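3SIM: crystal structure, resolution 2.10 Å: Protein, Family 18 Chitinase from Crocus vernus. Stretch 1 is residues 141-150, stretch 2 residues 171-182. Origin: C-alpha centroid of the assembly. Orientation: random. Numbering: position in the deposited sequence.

Stretch 1 141-150: IGRLITTLKK
Stretch 2, residues 171-182: ALFNEYKNAINH

Residues 141-150 are helical throughout, with phi/psi near -62/-46 and i to i+4 backbone bonds of 3.0 to 3.1 Å, such as Lys149 N to Ile145 O at 3.0 Å. Residues 171-175 are helical and continue a helix that begins earlier in the chain. Tyr176 leaves helical phi/psi at -136/42, and 177-179 return to helical values without the regular bonds. Ala179 N still bonds to Tyr176 O at 3.0 Å. Both stretches advance together: Gly142 CA lies 5.8 Å from Tyr176 CA, and Thr146 CA lies 6.1 Å from Ala179 CA.

Gly142 meets the Tyr176 ring. Tyr176 has chi1 m (-62°) and chi2 -97°, which lays one ring face over Gly142 CA. That CA sits 3.4 Å from the ring centroid, 7° off the normal, a CH-pi contact. An ideal CB on Gly142 would fall 2.3 Å from Tyr176 CE2, so the ring occupies the space of the absent side chain. Thr146 is m; its OG1 donates to Gly142 O (3.1 Å), in its own helix, and lies 3.9 Å from Tyr176 CD1.

Leu172 points toward the helix with chi1 t and chi2 p. Its CD2 packs 3.5 Å from Ile141 CG2, and its CD1 lies 3.7 Å from Gly142 N. Ile141 is m, m. Ile145 is m, t, and its CG2 lies 3.7 Å from Ala179 CB and 3.4 Å from Ala179 O. The small Ala179 side chain points toward the helix.

Lys149 is m, t, t, t. After the m turn at chi1 the chain is extended, carrying the ammonium to the backbone of Asn178 and Ala179. NZ donates to Ala179 O at 2.8 Å, and to water 1 at 2.9 Å. The water in turn donates to Asn178 O at 2.9 Å. The ammonium thus ties the successive carbonyls of Asn178 and Ala179 to the helix, one through water and one directly.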

# COMPACT_ATOMS: atom_id res chain seq x y z
N ILE A 141 2.36 -1.85 -15.36
CA ILE A 141 2.53 -1.01 -14.21
C ILE A 141 3.56 0.10 -14.41
O ILE A 141 3.33 1.19 -14.01
CB ILE A 141 2.81 -1.79 -12.90
CG1 ILE A 141 1.78 -2.89 -12.72
CG2 ILE A 141 2.89 -0.86 -11.71
CD1 ILE A 141 0.43 -2.42 -12.50
N GLY A 142 4.69 -0.24 -15.01
CA GLY A 142 5.74 0.72 -15.28
C GLY A 142 5.25 1.84 -16.19
O GLY A 142 5.38 2.95 -15.83
N ARG A 143 4.58 1.52 -17.29
CA ARG A 143 4.01 2.53 -18.16
C ARG A 143 2.94 3.39 -17.45
O ARG A 143 2.97 4.53 -17.55
CB ARG A 143 3.49 1.95 -19.48
CG ARG A 143 4.58 1.63 -20.49
CD ARG A 143 4.10 0.88 -21.73
NE ARG A 143 3.09 1.57 -22.49
CZ ARG A 143 2.53 1.11 -23.59
NH1 ARG A 143 1.62 1.83 -24.18
NH2 ARG A 143 2.85 -0.05 -24.07
N LEU A 144 2.08 2.78 -16.65
CA LEU A 144 1.08 3.51 -15.89
C LEU A 144 1.69 4.53 -14.92
O LEU A 144 1.32 5.63 -15.00
CB LEU A 144 0.32 2.53 -15.01
CG LEU A 144 -1.11 2.74 -14.53
CD1 LEU A 144 -1.45 2.08 -13.19
CD2 LEU A 144 -1.72 4.10 -14.70
N ILE A 145 2.62 4.15 -14.08
CA ILE A 145 3.21 5.09 -13.16
C ILE A 145 3.95 6.22 -13.89
O ILE A 145 3.73 7.32 -13.60
CB ILE A 145 4.13 4.38 -12.19
CG1 ILE A 145 3.35 3.38 -11.36
CG2 ILE A 145 4.93 5.37 -11.35
CD1 ILE A 145 4.15 2.41 -10.67
N THR A 146 4.73 5.87 -14.89
CA THR A 146 5.54 6.78 -15.66
C THR A 146 4.63 7.83 -16.31
O THR A 146 4.86 8.98 -16.14
CB THR A 146 6.44 6.05 -16.72
OG1 THR A 146 7.42 5.22 -16.11
CG2 THR A 146 7.14 7.05 -17.56
N THR A 147 3.55 7.38 -16.93
CA THR A 147 2.58 8.28 -17.56
C THR A 147 1.87 9.23 -16.61
O THR A 147 1.76 10.37 -16.88
CB THR A 147 1.47 7.51 -18.36
OG1 THR A 147 2.06 6.77 -19.40
CG2 THR A 147 0.46 8.45 -18.97
N LEU A 148 1.37 8.70 -15.51
CA LEU A 148 0.66 9.45 -14.53
C LEU A 148 1.58 10.55 -13.93
O LEU A 148 1.16 11.65 -13.85
CB LEU A 148 0.08 8.52 -13.47
CG LEU A 148 -1.13 7.63 -13.84
CD1 LEU A 148 -1.48 6.81 -12.66
CD2 LEU A 148 -2.28 8.41 -14.30
N LYS A 149 2.82 10.21 -13.63
CA LYS A 149 3.82 11.16 -13.16
C LYS A 149 4.14 12.27 -14.20
O LYS A 149 4.16 13.40 -13.88
CB LYS A 149 5.09 10.45 -12.66
CG LYS A 149 5.00 9.74 -11.31
CD LYS A 149 6.36 9.32 -10.78
CE LYS A 149 6.32 8.70 -9.36
NZ LYS A 149 7.55 8.42 -8.75
N LYS A 150 4.33 11.87 -15.44
CA LYS A 150 4.59 12.79 -16.55
C LYS A 150 3.44 13.79 -16.81
O LYS A 150 3.71 14.90 -16.94
CB LYS A 150 5.04 12.04 -17.78
CG LYS A 150 5.20 12.78 -19.06
CD LYS A 150 5.50 11.81 -20.19
CE LYS A 150 4.27 11.26 -20.80
NZ LYS A 150 4.23 9.84 -21.19
N ALA A 171 10.93 -7.75 -11.20
CA ALA A 171 10.87 -7.40 -12.60
C ALA A 171 10.40 -5.94 -12.76
O ALA A 171 11.00 -5.23 -13.43
CB ALA A 171 9.97 -8.28 -13.33
N LEU A 172 9.35 -5.55 -12.06
CA LEU A 172 8.85 -4.19 -12.11
C LEU A 172 9.88 -3.17 -11.61
O LEU A 172 10.11 -2.17 -12.22
CB LEU A 172 7.55 -4.04 -11.32
CG LEU A 172 6.88 -2.67 -11.13
CD1 LEU A 172 6.73 -1.96 -12.40
CD2 LEU A 172 5.56 -2.73 -10.40
N PHE A 173 10.50 -3.50 -10.48
CA PHE A 173 11.53 -2.65 -9.85
C PHE A 173 12.81 -2.48 -10.68
O PHE A 173 13.18 -1.40 -10.91
CB PHE A 173 11.83 -3.09 -8.40
CG PHE A 173 12.89 -2.24 -7.70
CD1 PHE A 173 14.19 -2.65 -7.64
CD2 PHE A 173 12.57 -1.05 -7.10
CE1 PHE A 173 15.11 -1.89 -7.00
CE2 PHE A 173 13.50 -0.30 -6.46
CZ PHE A 173 14.77 -0.73 -6.42
N ASN A 174 13.41 -3.57 -11.15
CA ASN A 174 14.55 -3.53 -12.02
C ASN A 174 14.29 -2.83 -13.37
O ASN A 174 15.11 -2.12 -13.82
CB ASN A 174 15.16 -4.91 -12.23
CG ASN A 174 15.71 -5.53 -10.95
OD1 ASN A 174 15.59 -6.68 -10.76
ND2 ASN A 174 16.32 -4.76 -10.13
N GLU A 175 13.15 -3.06 -13.96
CA GLU A 175 12.71 -2.31 -15.13
C GLU A 175 12.35 -0.80 -15.01
O GLU A 175 12.44 -0.11 -15.96
CB GLU A 175 11.68 -3.10 -15.96
CG GLU A 175 12.17 -4.45 -16.45
CD GLU A 175 11.07 -5.27 -17.14
OE1 GLU A 175 10.31 -4.72 -17.88
OE2 GLU A 175 10.96 -6.46 -16.99
N TYR A 176 11.83 -0.37 -13.86
CA TYR A 176 11.31 0.98 -13.62
C TYR A 176 11.73 1.62 -12.28
O TYR A 176 10.94 2.26 -11.66
CB TYR A 176 9.79 1.05 -13.82
CG TYR A 176 9.31 0.72 -15.21
CD1 TYR A 176 9.05 1.69 -16.12
CD2 TYR A 176 9.19 -0.58 -15.61
CE1 TYR A 176 8.63 1.38 -17.42
CE2 TYR A 176 8.82 -0.93 -16.84
CZ TYR A 176 8.52 0.05 -17.79
OH TYR A 176 8.13 -0.32 -19.03
N LYS A 177 12.97 1.46 -11.88
CA LYS A 177 13.46 1.86 -10.55
C LYS A 177 13.28 3.35 -10.26
O LYS A 177 12.88 3.69 -9.21
CB LYS A 177 14.88 1.34 -10.24
CG LYS A 177 15.77 2.28 -9.44
CD LYS A 177 16.55 3.16 -10.34
CE LYS A 177 17.74 2.47 -11.01
NZ LYS A 177 17.96 2.92 -12.36
N ASN A 178 13.47 4.20 -11.24
CA ASN A 178 13.19 5.61 -11.04
C ASN A 178 11.73 6.05 -10.90
O ASN A 178 11.48 7.14 -10.57
CB ASN A 178 13.83 6.46 -12.10
CG ASN A 178 13.29 6.21 -13.41
OD1 ASN A 178 12.16 6.52 -13.72
N ALA A 179 10.78 5.20 -11.23
CA ALA A 179 9.37 5.49 -11.05
C ALA A 179 8.75 5.18 -9.67
O ALA A 179 7.70 5.67 -9.36
CB ALA A 179 8.54 4.87 -12.14
N ILE A 180 9.42 4.35 -8.91
CA ILE A 180 8.99 3.91 -7.60
C ILE A 180 9.74 4.63 -6.42
O ILE A 180 10.94 4.53 -6.27
CB ILE A 180 9.15 2.39 -7.47
CG1 ILE A 180 8.28 1.63 -8.45
CG2 ILE A 180 8.84 1.95 -6.14
CD1 ILE A 180 8.84 0.46 -8.89
N ASN A 181 8.97 5.38 -5.65
CA ASN A 181 9.42 6.06 -4.47
C ASN A 181 9.85 5.30 -3.21
O ASN A 181 10.80 5.66 -2.65
CB ASN A 181 8.52 7.19 -4.13
CG ASN A 181 8.43 8.20 -5.23
OD1 ASN A 181 9.29 8.95 -5.42
ND2 ASN A 181 7.45 8.11 -5.96
N HIS A 182 9.09 4.30 -2.81
CA HIS A 182 9.36 3.44 -1.66
C HIS A 182 8.59 2.11 -1.74
O HIS A 182 7.73 1.94 -2.55
CB HIS A 182 9.09 4.11 -0.31
CG HIS A 182 7.78 4.80 -0.23
ND1 HIS A 182 6.67 4.19 0.26
CD2 HIS A 182 7.40 6.03 -0.61
CE1 HIS A 182 5.66 5.03 0.20
NE2 HIS A 182 6.08 6.15 -0.32
O HOH W 1 9.95 9.53 -9.99